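Local atomic coordinates of melanophilin (Mus musculus, PDB entry 2ZET), a protein that acts as a Rab effector in melanosome transport, linking melanosome-bound RAB27A to the motor protein MYO5A, and is present here as its zinc-containing Slp homology domain. Residues 12-17 and 146-151; 51-56 and 71-76; 81-86 and 94-99; 89-94 and 109-114. One frame throughout, in Å; residues are numbered along the deposited sequence.

How the interactions relate
Starting from the N terminus, residues 12-17 open the widest loop, which interaction 1 closes only when the chain returns at 146-151; the other three contacts nest inside it, on the opposite side of the chain's centre, with nearest atoms about 31 Å or more away. Late in helix 19-60, residues 51-56 open interaction 2, closed at 71-76 on the first knuckle of the zinc finger. Interactions 3 and 4 open after interaction 2 has closed, and cross each other: 81-86, 89-94, 94-99 and 109-114 alternate, with F94 shared. Interactions 2 and 3 both include ligands of one zinc ion, whereas interaction 4 holds three ligands of the other and leads into helix 112-124.

Interaction 1 (12-17 and 146-151); sequences LDLSTL and RSLCGR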
loop_
_atom_site.group_PDB
_atom_site.type_symbol
_atom_site.label_atom_id
_atom_site.label_comp_id
_atom_site.label_asym_id
_atom_site.label_seq_id
_atom_site.Cartn_x
_atom_site.Cartn_y
_atom_site.Cartn_z
ATOM N N LEU B 12 8.760 -22.416 10.233
ATOM C CA LEU B 12 7.879 -21.627 11.119
ATOM C C LEU B 12 7.078 -22.660 11.926
ATOM O O LEU B 12 6.281 -23.402 11.352
ATOM C CB LEU B 12 6.897 -20.806 10.298
ATOM C CG LEU B 12 5.939 -20.141 11.281
ATOM C CD1 LEU B 12 6.742 -19.069 12.079
ATOM C CD2 LEU B 12 4.741 -19.521 10.516
ATOM N N ASP B 13 7.276 -22.701 13.241
ATOM C CA ASP B 13 6.615 -23.713 14.099
ATOM C C ASP B 13 5.435 -23.208 14.939
ATOM O O ASP B 13 5.655 -22.700 16.066
ATOM C CB ASP B 13 7.672 -24.378 15.043
ATOM C CG ASP B 13 9.030 -23.531 15.175
ATOM O OD1 ASP B 13 10.039 -24.109 15.768
ATOM O OD2 ASP B 13 9.081 -22.322 14.684
ATOM N N LEU B 14 4.200 -23.381 14.436
ATOM C CA LEU B 14 2.999 -22.896 15.163
ATOM C C LEU B 14 2.355 -23.789 16.266
ATOM O O LEU B 14 1.248 -23.454 16.784
ATOM C CB LEU B 14 1.900 -22.529 14.156
ATOM C CG LEU B 14 2.327 -21.599 12.998
ATOM C CD1 LEU B 14 1.077 -21.290 12.099
ATOM C CD2 LEU B 14 2.992 -20.284 13.551
ATOM N N SER B 15 3.005 -24.890 16.669
ATOM C CA SER B 15 2.341 -25.746 17.676
ATOM C C SER B 15 1.985 -24.890 18.904
ATOM O O SER B 15 0.853 -24.979 19.419
ATOM C CB SER B 15 3.212 -26.941 18.098
ATOM O OG SER B 15 4.061 -26.586 19.185
ATOM N N THR B 16 2.928 -24.043 19.350
ATOM C CA THR B 16 2.663 -23.174 20.510
ATOM C C THR B 16 1.253 -22.552 20.468
ATOM O O THR B 16 0.581 -22.481 21.514
ATOM C CB THR B 16 3.669 -21.981 20.597
ATOM O OG1 THR B 16 5.018 -22.485 20.647
ATOM C CG2 THR B 16 3.386 -21.121 21.860
ATOM N N LEU B 17 0.801 -22.092 19.288
ATOM C CA LEU B 17 -0.537 -21.481 19.210
ATOM C C LEU B 17 -1.655 -22.335 19.845
ATOM O O LEU B 17 -1.823 -23.512 19.509
ATOM C CB LEU B 17 -0.936 -21.184 17.759
ATOM C CG LEU B 17 -0.528 -19.868 17.027
ATOM C CD1 LEU B 17 0.101 -18.838 18.009
ATOM C CD2 LEU B 17 0.465 -20.185 15.847
ATOM N N ARG B 146 0.776 -23.507 5.249
ATOM C CA ARG B 146 1.284 -24.873 5.333
ATOM C C ARG B 146 1.663 -25.188 6.779
ATOM O O ARG B 146 1.521 -26.320 7.258
ATOM C CB ARG B 146 2.494 -25.018 4.405
ATOM C CG ARG B 146 2.224 -24.503 2.991
ATOM C CD ARG B 146 3.422 -24.633 2.068
ATOM N NE ARG B 146 3.658 -26.018 1.685
ATOM C CZ ARG B 146 4.737 -26.713 2.030
ATOM N NH1 ARG B 146 5.692 -26.153 2.771
ATOM N NH2 ARG B 146 4.860 -27.973 1.633
ATOM N N SER B 147 2.139 -24.150 7.459
ATOM C CA SER B 147 2.551 -24.223 8.853
ATOM C C SER B 147 1.325 -24.405 9.728
ATOM O O SER B 147 1.391 -25.010 10.791
ATOM C CB SER B 147 3.279 -22.927 9.240
ATOM O OG SER B 147 3.612 -22.884 10.620
ATOM N N LEU B 148 0.204 -23.873 9.270
ATOM C CA LEU B 148 -1.033 -23.965 10.016
ATOM C C LEU B 148 -1.697 -25.269 9.659
ATOM O O LEU B 148 -2.773 -25.593 10.155
ATOM C CB LEU B 148 -1.942 -22.792 9.660
ATOM C CG LEU B 148 -2.879 -22.289 10.753
ATOM C CD1 LEU B 148 -2.102 -22.108 12.045
ATOM C CD2 LEU B 148 -3.500 -20.976 10.312
ATOM N N CYS B 149 -1.046 -26.011 8.773
ATOM C CA CYS B 149 -1.554 -27.307 8.359
ATOM C C CYS B 149 -1.092 -28.358 9.355
ATOM O O CYS B 149 -1.590 -29.485 9.343
ATOM C CB CYS B 149 -1.077 -27.660 6.952
ATOM S SG CYS B 149 -2.257 -27.170 5.680
ATOM N N GLY B 150 -0.138 -27.975 10.214
ATOM C CA GLY B 150 0.362 -28.867 11.253
ATOM C C GLY B 150 -0.717 -29.074 12.320
ATOM O O GLY B 150 -0.435 -29.176 13.523
ATOM N N ARG B 151 -1.966 -29.129 11.854
ATOM C CA ARG B 151 -3.154 -29.323 12.679
ATOM C C ARG B 151 -4.212 -29.837 11.716
ATOM O O ARG B 151 -4.389 -29.260 10.643
ATOM C CB ARG B 151 -3.635 -27.991 13.275
ATOM C CG ARG B 151 -2.555 -27.148 13.959
ATOM C CD ARG B 151 -3.083 -25.761 14.298
ATOM N NE ARG B 151 -3.516 -25.633 15.685
ATOM C CZ ARG B 151 -2.716 -25.278 16.686
ATOM N NH1 ARG B 151 -1.432 -25.015 16.464
ATOM N NH2 ARG B 151 -3.206 -25.161 17.912
#
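L14 and L12 in the segment before helix 19-60 meet S147, at the end of helix 140-147, and L148 just after it. The side chain of L14 is the centre of the contact. Its CB lies 3.9 Å from S147 OG, and CG, placed anti to the carbonyl carbon (chi1 -50°), sits closer to the same oxygen. From there the two methyls differ: CD1 touches both S147 OG and, at 3.3 Å, CD1 of L148, while CD2 stays farther from the hydroxyl. The two leucine side chains cross obliquely, and L148 continues onto V25 and W26 of the long helix.

S147 is more than a surface for leucine. Its OG donates to L12 O at 2.8 Å, approaching from above the carbonyl plane with a C=O...donor angle of 129°. The OG stands anti to the backbone N, directed at segment 12-17.

At the last modelled residue, R151 donates from NH2 to L17 O at 2.7 Å, with an N-H...O angle of 145°. The same NH2 makes a salt bridge with D19, so this charge is held by the first turn of helix 19-60 as well as by the segment before it. L12 and L17 also pack against a chain of another protein. Joining the two ends of the modelled chain beside such a partner is consistent with the small-GTPase-binding role of this Rab-binding domain.

Interaction 2 (51-56 and 71-76); sequences QKESSK and CARCLQ. With ZN (zinc ion), chain H.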
loop_
_atom_site.group_PDB
_atom_site.type_symbol
_atom_site.label_atom_id
_atom_site.label_comp_id
_atom_site.label_asym_id
_atom_site.label_seq_id
_atom_site.Cartn_x
_atom_site.Cartn_y
_atom_site.Cartn_z
ATOM N N GLN B 51 -6.493 -5.405 -24.375
ATOM C CA GLN B 51 -6.385 -6.219 -25.586
ATOM C C GLN B 51 -7.581 -5.964 -26.492
ATOM O O GLN B 51 -7.427 -5.791 -27.695
ATOM C CB GLN B 51 -6.298 -7.711 -25.249
ATOM C CG GLN B 51 -5.052 -8.076 -24.449
ATOM C CD GLN B 51 -5.054 -9.520 -23.941
ATOM O OE1 GLN B 51 -6.119 -10.100 -23.685
ATOM N NE2 GLN B 51 -3.856 -10.096 -23.767
ATOM N N LYS B 52 -8.775 -5.927 -25.918
ATOM C CA LYS B 52 -9.951 -5.677 -26.722
ATOM C C LYS B 52 -9.793 -4.360 -27.457
ATOM O O LYS B 52 -9.789 -4.330 -28.683
ATOM C CB LYS B 52 -11.193 -5.647 -25.845
ATOM C CG LYS B 52 -12.496 -5.670 -26.625
ATOM C CD LYS B 52 -13.596 -6.314 -25.797
ATOM C CE LYS B 52 -14.902 -6.397 -26.548
ATOM N NZ LYS B 52 -15.937 -7.074 -25.727
ATOM N N GLU B 53 -9.641 -3.270 -26.713
ATOM C CA GLU B 53 -9.485 -1.961 -27.347
ATOM C C GLU B 53 -8.324 -1.935 -28.310
ATOM O O GLU B 53 -8.410 -1.318 -29.362
ATOM C CB GLU B 53 -9.284 -0.848 -26.313
ATOM C CG GLU B 53 -10.574 -0.182 -25.808
ATOM C CD GLU B 53 -11.259 0.703 -26.843
ATOM O OE1 GLU B 53 -12.064 0.205 -27.666
ATOM O OE2 GLU B 53 -10.979 1.915 -26.827
ATOM N N SER B 54 -7.235 -2.605 -27.961
ATOM C CA SER B 54 -6.067 -2.607 -28.830
ATOM C C SER B 54 -6.318 -3.320 -30.147
ATOM O O SER B 54 -5.831 -2.879 -31.182
ATOM C CB SER B 54 -4.882 -3.255 -28.128
ATOM O OG SER B 54 -5.177 -4.600 -27.809
ATOM N N SER B 55 -7.073 -4.412 -30.125
ATOM C CA SER B 55 -7.337 -5.127 -31.369
ATOM C C SER B 55 -8.327 -4.338 -32.227
ATOM O O SER B 55 -8.246 -4.357 -33.452
ATOM C CB SER B 55 -7.840 -6.561 -31.101
ATOM O OG SER B 55 -9.114 -6.587 -30.499
ATOM N N LYS B 56 -9.253 -3.629 -31.589
ATOM C CA LYS B 56 -10.196 -2.818 -32.347
ATOM C C LYS B 56 -9.382 -1.851 -33.193
ATOM O O LYS B 56 -9.687 -1.628 -34.347
ATOM C CB LYS B 56 -11.120 -2.031 -31.423
ATOM C CG LYS B 56 -11.865 -0.924 -32.135
ATOM C CD LYS B 56 -12.722 -0.084 -31.196
ATOM C CE LYS B 56 -14.049 -0.765 -30.876
ATOM N NZ LYS B 56 -15.028 0.178 -30.246
ATOM N N CYS B 71 -14.273 9.614 -32.530
ATOM C CA CYS B 71 -13.451 9.329 -31.346
ATOM C C CYS B 71 -12.814 7.947 -31.506
ATOM O O CYS B 71 -13.487 6.986 -31.901
ATOM C CB CYS B 71 -14.290 9.331 -30.062
ATOM S SG CYS B 71 -13.363 8.789 -28.595
ATOM N N ALA B 72 -11.525 7.855 -31.191
ATOM C CA ALA B 72 -10.781 6.604 -31.315
ATOM C C ALA B 72 -11.260 5.495 -30.372
ATOM O O ALA B 72 -10.998 4.315 -30.602
ATOM C CB ALA B 72 -9.291 6.873 -31.092
ATOM N N ARG B 73 -11.981 5.876 -29.328
ATOM C CA ARG B 73 -12.458 4.922 -28.346
ATOM C C ARG B 73 -13.924 4.543 -28.528
ATOM O O ARG B 73 -14.224 3.383 -28.749
ATOM C CB ARG B 73 -12.240 5.502 -26.955
ATOM C CG ARG B 73 -11.991 4.491 -25.853
ATOM C CD ARG B 73 -13.129 3.521 -25.704
ATOM N NE ARG B 73 -13.253 3.065 -24.328
ATOM C CZ ARG B 73 -14.065 2.089 -23.941
ATOM N NH1 ARG B 73 -14.831 1.453 -24.835
ATOM N NH2 ARG B 73 -14.117 1.760 -22.652
ATOM N N CYS B 74 -14.836 5.508 -28.431
ATOM C CA CYS B 74 -16.259 5.215 -28.581
ATOM C C CYS B 74 -16.780 5.312 -30.018
ATOM O O CYS B 74 -17.916 4.943 -30.298
ATOM C CB CYS B 74 -17.098 6.111 -27.651
ATOM S SG CYS B 74 -17.200 7.896 -28.028
ATOM N N LEU B 75 -15.950 5.809 -30.924
ATOM C CA LEU B 75 -16.327 5.926 -32.325
ATOM C C LEU B 75 -17.470 6.876 -32.618
ATOM O O LEU B 75 -17.853 7.046 -33.763
ATOM C CB LEU B 75 -16.676 4.556 -32.890
ATOM C CG LEU B 75 -15.591 3.485 -32.747
ATOM C CD1 LEU B 75 -16.085 2.215 -33.411
ATOM C CD2 LEU B 75 -14.284 3.943 -33.379
ATOM N N GLN B 76 -18.029 7.491 -31.592
ATOM C CA GLN B 76 -19.111 8.435 -31.808
ATOM C C GLN B 76 -18.546 9.593 -32.620
ATOM O O GLN B 76 -17.338 9.806 -32.627
ATOM C CB GLN B 76 -19.637 8.937 -30.459
ATOM C CG GLN B 76 -20.650 8.014 -29.826
ATOM C CD GLN B 76 -22.045 8.239 -30.373
ATOM O OE1 GLN B 76 -22.836 8.983 -29.790
ATOM N NE2 GLN B 76 -22.350 7.613 -31.505
HETATM ZN ZN ZN H . -15.254 8.807 -27.136
#
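E53, on a regular helical turn spanning 51-56, and R73, in the irregular segment 71-76, have the nearest CA atoms across the contact, 7.6 Å apart. Their side chains cross at about a right angle, and CG of E53 lies over one face of the R73 guanidinium. The carboxylate and guanidinium planes are 41° apart. E53 OE2 comes to 3.6 Å from R73 NE but well out of the guanidinium plane, so the salt bridge rests on charge alone, with no N-H directed at the oxygen. K56 extends the network through a long bridge from NZ to E53 OE1, 3.9 Å. The K56 chain, bent at chi3 (-80°), also meets L75 tip to tip, NZ to CD1 at 3.9 Å.

Behind R73, the thiolate of C71 binds zinc at 2.4 Å and accepts from R73 N at 3.3 Å, an N-H...S bond of the kind found in zinc knuckles; C74 SG is a second ligand, and C96 and C99 complete the site. The residue whose side chain reaches E53 is thus tied through its backbone N-H to a metal ligand. E53 and R73 both lean on P113 of helix 112-124, placing helix 19-60 alongside the finger, while C71 and A72 join the knuckle to V95 of strand 94-95.

Interaction 3 (81-86 and 94-99); sequences LLNSRR and FVCKSC. With ZN (zinc ion), chain H.
R86 O accepts from V95 N at 2.9 Å, lying in the carbonyl plane with an N-H...O angle of 153°, and the CA of F94 also comes near it in a CA-H...O contact. R86 N returns a bond to V95 O at 3.0 Å, making R86 and V95 a hydrogen-bonded antiparallel pair.

R86 and its neighbour R85 go to different partners. The guanidinium of R85 lies flat on F94, the planes only 16° apart and CZ 3.5 Å from the ring centroid. CD2 of the ring comes under the centre of the guanidinium, while NH2 stands over the ring face toward its rim: a stacked cation-pi pair. The R85 chain bends at chi3 (115°), which turns NE out of the line of the preceding carbons. R86, extended from CG to NE, runs side by side with K97, whose CG covers one face of its guanidinium; W109 adds a cation-pi contact.

Next to the bridge, L81 CD1 packs on C96 CB at 3.4 Å, and N83 crosses K97. C96 SG and C99 SG each bind zinc at 2.5 Å, with C71 and C74 as the other ligands.

R86 NH2 and K97 NZ remain 5.0 Å apart, so their like charges may repel mildly. Chemically, the R85 guanidinium lies against the pi face of F94, which would favour its positive charge, and that of R86 is covered on one face by K97 methylene, beside a Cys4 zinc site.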
loop_
_atom_site.group_PDB
_atom_site.type_symbol
_atom_site.label_atom_id
_atom_site.label_comp_id
_atom_site.label_asym_id
_atom_site.label_seq_id
_atom_site.Cartn_x
_atom_site.Cartn_y
_atom_site.Cartn_z
ATOM N N LEU B 81 -21.053 15.633 -29.922
ATOM C CA LEU B 81 -20.750 15.730 -28.493
ATOM C C LEU B 81 -20.880 17.114 -27.874
ATOM O O LEU B 81 -20.988 18.108 -28.588
ATOM C CB LEU B 81 -19.340 15.210 -28.257
ATOM C CG LEU B 81 -19.130 13.830 -28.866
ATOM C CD1 LEU B 81 -17.682 13.454 -28.831
ATOM C CD2 LEU B 81 -19.963 12.828 -28.107
ATOM N N LEU B 82 -20.866 17.161 -26.539
ATOM C CA LEU B 82 -20.957 18.415 -25.794
ATOM C C LEU B 82 -19.625 18.830 -25.173
ATOM O O LEU B 82 -19.528 19.862 -24.516
ATOM C CB LEU B 82 -22.010 18.324 -24.692
ATOM C CG LEU B 82 -23.447 18.675 -25.065
ATOM C CD1 LEU B 82 -24.251 18.832 -23.791
ATOM C CD2 LEU B 82 -23.481 19.967 -25.851
ATOM N N ASN B 83 -18.600 18.019 -25.368
ATOM C CA ASN B 83 -17.283 18.335 -24.848
ATOM C C ASN B 83 -16.403 18.619 -26.057
ATOM O O ASN B 83 -16.918 18.837 -27.149
ATOM C CB ASN B 83 -16.737 17.155 -24.047
ATOM C CG ASN B 83 -16.993 15.806 -24.728
ATOM O OD1 ASN B 83 -18.073 15.214 -24.580
ATOM N ND2 ASN B 83 -16.000 15.320 -25.483
ATOM N N SER B 84 -15.087 18.590 -25.892
ATOM C CA SER B 84 -14.221 18.884 -27.022
ATOM C C SER B 84 -13.000 17.996 -27.225
ATOM O O SER B 84 -12.178 17.822 -26.333
ATOM C CB SER B 84 -13.775 20.337 -26.946
ATOM O OG SER B 84 -13.079 20.700 -28.117
ATOM N N ARG B 85 -12.904 17.460 -28.435
ATOM C CA ARG B 85 -11.831 16.586 -28.897
ATOM C C ARG B 85 -10.494 16.801 -28.167
ATOM O O ARG B 85 -10.167 17.927 -27.810
ATOM C CB ARG B 85 -11.686 16.823 -30.404
ATOM C CG ARG B 85 -10.765 15.906 -31.153
ATOM C CD ARG B 85 -10.994 16.085 -32.637
ATOM N NE ARG B 85 -9.834 16.635 -33.324
ATOM C CZ ARG B 85 -9.251 16.056 -34.370
ATOM N NH1 ARG B 85 -9.723 14.909 -34.848
ATOM N NH2 ARG B 85 -8.191 16.618 -34.936
ATOM N N ARG B 86 -9.732 15.720 -27.946
ATOM C CA ARG B 86 -8.423 15.770 -27.262
ATOM C C ARG B 86 -7.440 14.767 -27.829
ATOM O O ARG B 86 -7.838 13.718 -28.300
ATOM C CB ARG B 86 -8.577 15.467 -25.779
ATOM C CG ARG B 86 -9.470 16.429 -25.089
ATOM C CD ARG B 86 -10.030 15.848 -23.842
ATOM N NE ARG B 86 -10.863 16.828 -23.168
ATOM C CZ ARG B 86 -11.216 16.732 -21.892
ATOM N NH1 ARG B 86 -10.803 15.695 -21.172
ATOM N NH2 ARG B 86 -11.966 17.676 -21.327
ATOM N N PHE B 94 -6.994 10.977 -31.331
ATOM C CA PHE B 94 -7.953 11.833 -30.656
ATOM C C PHE B 94 -9.099 11.046 -30.086
ATOM O O PHE B 94 -9.476 10.011 -30.616
ATOM C CB PHE B 94 -8.502 12.898 -31.601
ATOM C CG PHE B 94 -7.450 13.771 -32.203
ATOM C CD1 PHE B 94 -6.563 13.262 -33.153
ATOM C CD2 PHE B 94 -7.347 15.105 -31.831
ATOM C CE1 PHE B 94 -5.588 14.071 -33.729
ATOM C CE2 PHE B 94 -6.374 15.926 -32.399
ATOM C CZ PHE B 94 -5.492 15.406 -33.351
ATOM N N VAL B 95 -9.653 11.558 -28.998
ATOM C CA VAL B 95 -10.771 10.927 -28.326
ATOM C C VAL B 95 -11.597 12.007 -27.640
ATOM O O VAL B 95 -11.104 13.111 -27.397
ATOM C CB VAL B 95 -10.285 9.934 -27.268
ATOM C CG1 VAL B 95 -9.373 8.918 -27.899
ATOM C CG2 VAL B 95 -9.549 10.671 -26.182
ATOM N N CYS B 96 -12.848 11.687 -27.316
ATOM C CA CYS B 96 -13.714 12.655 -26.664
ATOM C C CYS B 96 -13.341 12.796 -25.200
ATOM O O CYS B 96 -12.558 12.010 -24.671
ATOM C CB CYS B 96 -15.195 12.255 -26.803
ATOM S SG CYS B 96 -15.829 10.879 -25.783
ATOM N N LYS B 97 -13.896 13.816 -24.557
ATOM C CA LYS B 97 -13.639 14.066 -23.146
ATOM C C LYS B 97 -13.948 12.820 -22.317
ATOM O O LYS B 97 -13.155 12.400 -21.472
ATOM C CB LYS B 97 -14.505 15.237 -22.655
ATOM C CG LYS B 97 -14.349 15.582 -21.162
ATOM C CD LYS B 97 -15.314 16.685 -20.706
ATOM C CE LYS B 97 -15.299 16.843 -19.185
ATOM N NZ LYS B 97 -16.260 17.883 -18.711
ATOM N N SER B 98 -15.103 12.226 -22.574
ATOM C CA SER B 98 -15.540 11.047 -21.838
ATOM C C SER B 98 -14.590 9.859 -21.917
ATOM O O SER B 98 -14.552 9.038 -21.011
ATOM C CB SER B 98 -16.919 10.625 -22.337
ATOM O OG SER B 98 -17.716 11.766 -22.629
ATOM N N CYS B 99 -13.823 9.772 -22.995
ATOM C CA CYS B 99 -12.899 8.660 -23.183
ATOM C C CYS B 99 -11.456 9.052 -22.909
ATOM O O CYS B 99 -10.525 8.284 -23.156
ATOM C CB CYS B 99 -13.022 8.123 -24.612
ATOM S SG CYS B 99 -14.686 7.596 -25.076
HETATM ZN ZN ZN H . -15.254 8.807 -27.136
#

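Interaction 4 (89-94 and 109-114); sequences LECSLF and WLCDPC. With ZN (zinc ion), chain G.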
loop_
_atom_site.group_PDB
_atom_site.type_symbol
_atom_site.label_atom_id
_atom_site.label_comp_id
_atom_site.label_asym_id
_atom_site.label_seq_id
_atom_site.Cartn_x
_atom_site.Cartn_y
_atom_site.Cartn_z
ATOM N N LEU B 89 -1.537 12.142 -25.138
ATOM C CA LEU B 89 -0.130 12.511 -25.129
ATOM C C LEU B 89 0.749 11.312 -25.415
ATOM O O LEU B 89 1.933 11.469 -25.702
ATOM C CB LEU B 89 0.268 13.123 -23.786
ATOM C CG LEU B 89 -0.279 14.532 -23.526
ATOM C CD1 LEU B 89 0.425 15.144 -22.313
ATOM C CD2 LEU B 89 -0.067 15.410 -24.770
ATOM N N GLU B 90 0.150 10.121 -25.362
ATOM C CA GLU B 90 0.867 8.870 -25.577
ATOM C C GLU B 90 0.836 8.331 -26.996
ATOM O O GLU B 90 1.870 8.285 -27.667
ATOM C CB GLU B 90 0.325 7.797 -24.637
ATOM C CG GLU B 90 1.106 6.490 -24.649
ATOM C CD GLU B 90 2.569 6.669 -24.259
ATOM O OE1 GLU B 90 2.856 7.448 -23.323
ATOM O OE2 GLU B 90 3.434 6.020 -24.881
ATOM N N CYS B 91 -0.339 7.897 -27.447
ATOM C CA CYS B 91 -0.467 7.345 -28.793
ATOM C C CYS B 91 -0.944 8.391 -29.804
ATOM O O CYS B 91 -1.248 8.073 -30.957
ATOM C CB CYS B 91 -1.423 6.156 -28.781
ATOM S SG CYS B 91 -3.152 6.617 -28.729
ATOM N N SER B 92 -0.997 9.640 -29.352
ATOM C CA SER B 92 -1.410 10.786 -30.162
ATOM C C SER B 92 -2.625 10.654 -31.087
ATOM O O SER B 92 -2.637 11.234 -32.169
ATOM C CB SER B 92 -0.212 11.320 -30.962
ATOM O OG SER B 92 0.403 10.304 -31.728
ATOM N N LEU B 93 -3.637 9.897 -30.667
ATOM C CA LEU B 93 -4.873 9.774 -31.445
ATOM C C LEU B 93 -5.865 10.667 -30.713
ATOM O O LEU B 93 -5.608 11.077 -29.583
ATOM C CB LEU B 93 -5.401 8.339 -31.459
ATOM C CG LEU B 93 -4.620 7.296 -32.265
ATOM C CD1 LEU B 93 -5.470 6.037 -32.435
ATOM C CD2 LEU B 93 -4.254 7.865 -33.625
ATOM N N PHE B 94 -6.994 10.977 -31.331
ATOM C CA PHE B 94 -7.953 11.833 -30.656
ATOM C C PHE B 94 -9.099 11.046 -30.086
ATOM O O PHE B 94 -9.476 10.011 -30.616
ATOM C CB PHE B 94 -8.502 12.898 -31.601
ATOM C CG PHE B 94 -7.450 13.771 -32.203
ATOM C CD1 PHE B 94 -6.563 13.262 -33.153
ATOM C CD2 PHE B 94 -7.347 15.105 -31.831
ATOM C CE1 PHE B 94 -5.588 14.071 -33.729
ATOM C CE2 PHE B 94 -6.374 15.926 -32.399
ATOM C CZ PHE B 94 -5.492 15.406 -33.351
ATOM N N TRP B 109 -3.510 15.138 -21.707
ATOM C CA TRP B 109 -4.439 14.043 -21.425
ATOM C C TRP B 109 -3.951 12.683 -21.940
ATOM O O TRP B 109 -2.901 12.582 -22.586
ATOM C CB TRP B 109 -5.807 14.330 -22.047
ATOM C CG TRP B 109 -6.297 15.722 -21.861
ATOM C CD1 TRP B 109 -5.915 16.829 -22.569
ATOM C CD2 TRP B 109 -7.278 16.167 -20.923
ATOM N NE1 TRP B 109 -6.602 17.936 -22.131
ATOM C CE2 TRP B 109 -7.445 17.559 -21.121
ATOM C CE3 TRP B 109 -8.035 15.529 -19.932
ATOM C CZ2 TRP B 109 -8.338 18.323 -20.363
ATOM C CZ3 TRP B 109 -8.926 16.285 -19.173
ATOM C CH2 TRP B 109 -9.070 17.671 -19.396
ATOM N N LEU B 110 -4.738 11.646 -21.644
ATOM C CA LEU B 110 -4.479 10.262 -22.065
ATOM C C LEU B 110 -5.792 9.611 -22.478
ATOM O O LEU B 110 -6.834 9.908 -21.897
ATOM C CB LEU B 110 -3.881 9.441 -20.923
ATOM C CG LEU B 110 -2.441 9.686 -20.484
ATOM C CD1 LEU B 110 -2.097 8.697 -19.382
ATOM C CD2 LEU B 110 -1.499 9.529 -21.664
ATOM N N CYS B 111 -5.748 8.727 -23.469
ATOM C CA CYS B 111 -6.965 8.045 -23.920
ATOM C C CYS B 111 -7.299 6.908 -22.960
ATOM O O CYS B 111 -6.392 6.251 -22.448
ATOM C CB CYS B 111 -6.791 7.510 -25.346
ATOM S SG CYS B 111 -5.459 6.337 -25.610
ATOM N N ASP B 112 -8.589 6.674 -22.708
ATOM C CA ASP B 112 -8.996 5.619 -21.773
ATOM C C ASP B 112 -8.200 4.319 -21.859
ATOM O O ASP B 112 -8.047 3.613 -20.867
ATOM C CB ASP B 112 -10.499 5.338 -21.876
ATOM C CG ASP B 112 -11.283 5.999 -20.739
ATOM O OD1 ASP B 112 -10.908 5.761 -19.570
ATOM O OD2 ASP B 112 -12.257 6.751 -20.990
ATOM N N PRO B 113 -7.712 3.965 -23.050
ATOM C CA PRO B 113 -6.934 2.733 -23.110
ATOM C C PRO B 113 -5.549 2.992 -22.525
ATOM O O PRO B 113 -5.127 2.314 -21.598
ATOM C CB PRO B 113 -6.884 2.435 -24.598
ATOM C CG PRO B 113 -8.194 2.918 -25.053
ATOM C CD PRO B 113 -8.293 4.257 -24.370
ATOM N N CYS B 114 -4.853 3.991 -23.064
ATOM C CA CYS B 114 -3.514 4.337 -22.588
ATOM C C CYS B 114 -3.478 4.547 -21.077
ATOM O O CYS B 114 -2.454 4.295 -20.436
ATOM C CB CYS B 114 -2.997 5.594 -23.299
ATOM S SG CYS B 114 -2.404 5.347 -25.016
HETATM ZN ZN ZN G . -3.330 6.972 -26.507
#
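C91, C111 and C114 converge on one zinc ion, and with C88 they form one of the two Cys4 sites of this FYVE-type zinc finger. The metal bonds are of similar length: 2.3 Å from C91 SG, and 2.4 Å from each of C111 SG and C114 SG. In C91 and C111 the sulfur sits between the backbone N and the carbonyl carbon, whereas in C114 it is anti to the carbonyl carbon; three backbone positions on a loop, a strand and a helix thus reach the same ion.

A single hydrogen bond crosses the segments. L89 N donates to W109 O at 2.9 Å, nearly straight at 168°, tying the loop to the residue before strand 110-111.

Van der Waals contacts lie beside the metal: E90 CB rests 3.7 Å from C114 SG and also touches CD2 of L110, while CB and CG of L89 lie near W109 O. R57 of helix 19-60 touches both C91 and C111, so the long helix flanks the site.

Capping supplies the last element: C111 is the N-cap of helix 112-124, and its zinc-bound SG accepts from C114 N at 3.5 Å, with an N-H...S angle of 158°.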